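Local coordinates for protein short-chain-enoyl-CoA hydratase (Clostridium acetobutylicum, PDB 5Z7R) that catalyses the reversible hydration of crotonyl-CoA and other short-chain enoyl-CoA thioesters in butanoate metabolism, at residues V100-N105 and D120-S125. Numbering follows the deposited sequence.
Sequences VIAAVN and DIRIAS
Asp120 reaches across to the start of strand 100-104, where its OD2 takes the backbone N-H of Val100 (N to OD2 2.7 Å) through the anti lone pair. CG stands beside Asp120's own backbone N (chi1 -65°), a rotation that carries the carboxylate to the Val100 N-H. Five bonds of a parallel ladder follow, from Ile121 N to Val100 O through to Ser125 N to Val104 O. Side chains alternate between the two faces. Ile101, Ala103, Ile121 and Ile123 share one, where CG1 of Ile101 lies 4.2 Å from CB of Ile121; Ile101 and Ile123 meet Ile195, branched isoleucines filling the layer between sheet and helix 188-201. On the other face Val104 meets Ala124, and the Ala102 methyl lies against Arg122 (CB to CG 4.2 Å), a small side chain beside a long one whose guanidinium bonds to Leu178 O, Cys119 O and Ala116 O. OD2 of Asp120 also forms a salt bridge with Lys211, while OD1 forms one with Lys159 of a second subunit. In this crotonase-fold core sheet, two lysines probably favour the ionised form of the buried carboxylate, which serves both the strand's start and the subunit interface.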
loop_
_atom_site.group_PDB
_atom_site.type_symbol
_atom_site.label_atom_id
_atom_site.label_comp_id
_atom_site.label_asym_id
_atom_site.label_seq_id
_atom_site.Cartn_x
_atom_site.Cartn_y
_atom_site.Cartn_z
ATOM N N VAL A 100 -13.690 -10.475 19.402
ATOM C CA VAL A 100 -13.602 -11.856 19.744
ATOM C C VAL A 100 -12.284 -12.208 20.405
ATOM O O VAL A 100 -11.216 -11.821 19.944
ATOM C CB VAL A 100 -14.033 -12.812 18.594
ATOM C CG1 VAL A 100 -14.384 -12.053 17.334
ATOM C CG2 VAL A 100 -13.078 -13.955 18.375
ATOM N N ILE A 101 -12.424 -12.938 21.524
ATOM C CA ILE A 101 -11.364 -13.281 22.416
ATOM C C ILE A 101 -11.157 -14.766 22.257
ATOM O O ILE A 101 -12.110 -15.553 22.436
ATOM C CB ILE A 101 -11.777 -12.954 23.883
ATOM C CG1 ILE A 101 -12.007 -11.457 24.068
ATOM C CG2 ILE A 101 -10.732 -13.391 24.908
ATOM C CD1 ILE A 101 -13.091 -11.150 25.082
ATOM N N ALA A 102 -9.940 -15.155 21.919
ATOM C CA ALA A 102 -9.541 -16.542 21.972
ATOM C C ALA A 102 -9.055 -16.922 23.391
ATOM O O ALA A 102 -8.025 -16.397 23.876
ATOM C CB ALA A 102 -8.443 -16.805 20.992
ATOM N N ALA A 103 -9.773 -17.833 24.048
ATOM C CA ALA A 103 -9.286 -18.408 25.284
ATOM C C ALA A 103 -8.567 -19.686 24.951
ATOM O O ALA A 103 -9.152 -20.752 24.810
ATOM C CB ALA A 103 -10.419 -18.646 26.257
ATOM N N VAL A 104 -7.266 -19.578 24.802
ATOM C CA VAL A 104 -6.509 -20.702 24.314
ATOM C C VAL A 104 -6.229 -21.530 25.534
ATOM O O VAL A 104 -5.424 -21.156 26.404
ATOM C CB VAL A 104 -5.218 -20.257 23.601
ATOM C CG1 VAL A 104 -4.405 -21.444 23.104
ATOM C CG2 VAL A 104 -5.572 -19.337 22.453
ATOM N N ASN A 105 -6.924 -22.653 25.594
ATOM C CA ASN A 105 -6.914 -23.510 26.770
ATOM C C ASN A 105 -5.960 -24.663 26.637
ATOM O O ASN A 105 -5.863 -25.486 27.517
ATOM C CB ASN A 105 -8.321 -24.042 27.060
ATOM C CG ASN A 105 -8.861 -24.905 25.926
ATOM O OD1 ASN A 105 -8.747 -26.144 25.957
ATOM N ND2 ASN A 105 -9.407 -24.251 24.902
ATOM N N ASP A 120 -9.556 -10.974 17.772
ATOM C CA ASP A 120 -9.067 -9.707 18.259
ATOM C C ASP A 120 -7.968 -9.794 19.368
ATOM O O ASP A 120 -6.916 -9.170 19.245
ATOM C CB ASP A 120 -10.257 -8.897 18.752
ATOM C CG ASP A 120 -11.198 -8.531 17.634
ATOM O OD1 ASP A 120 -10.766 -7.763 16.762
ATOM O OD2 ASP A 120 -12.358 -8.997 17.618
ATOM N N ILE A 121 -8.240 -10.586 20.420
ATOM C CA ILE A 121 -7.438 -10.696 21.626
ATOM C C ILE A 121 -7.156 -12.165 21.923
ATOM O O ILE A 121 -8.063 -12.997 21.909
ATOM C CB ILE A 121 -8.210 -10.073 22.795
ATOM C CG1 ILE A 121 -8.303 -8.564 22.607
ATOM C CG2 ILE A 121 -7.541 -10.351 24.130
ATOM C CD1 ILE A 121 -9.499 -7.936 23.279
ATOM N N ARG A 122 -5.908 -12.500 22.179
ATOM C CA ARG A 122 -5.561 -13.846 22.581
ATOM C C ARG A 122 -5.113 -13.817 24.039
ATOM O O ARG A 122 -4.397 -12.899 24.502
ATOM C CB ARG A 122 -4.410 -14.398 21.749
ATOM C CG ARG A 122 -4.809 -14.859 20.355
ATOM C CD ARG A 122 -3.706 -14.734 19.287
ATOM N NE ARG A 122 -3.259 -13.362 19.075
ATOM C CZ ARG A 122 -4.008 -12.385 18.599
ATOM N NH1 ARG A 122 -5.282 -12.592 18.261
ATOM N NH2 ARG A 122 -3.486 -11.177 18.462
ATOM N N ILE A 123 -5.515 -14.870 24.735
ATOM C CA ILE A 123 -5.229 -15.075 26.126
ATOM C C ILE A 123 -5.051 -16.576 26.238
ATOM O O ILE A 123 -5.663 -17.330 25.495
ATOM C CB ILE A 123 -6.390 -14.447 26.926
ATOM C CG1 ILE A 123 -5.864 -13.284 27.748
ATOM C CG2 ILE A 123 -7.224 -15.424 27.737
ATOM C CD1 ILE A 123 -6.579 -11.993 27.420
ATOM N N ALA A 124 -4.154 -17.022 27.087
ATOM C CA ALA A 124 -3.810 -18.430 27.096
ATOM C C ALA A 124 -3.718 -18.936 28.514
ATOM O O ALA A 124 -3.562 -18.126 29.440
ATOM C CB ALA A 124 -2.498 -18.654 26.394
ATOM N N SER A 125 -3.800 -20.266 28.665
ATOM C CA SER A 125 -3.537 -20.934 29.945
ATOM C C SER A 125 -2.133 -21.524 29.939
ATOM O O SER A 125 -1.605 -21.902 28.894
ATOM C CB SER A 125 -4.610 -21.984 30.319
ATOM O OG SER A 125 -4.725 -23.027 29.368
#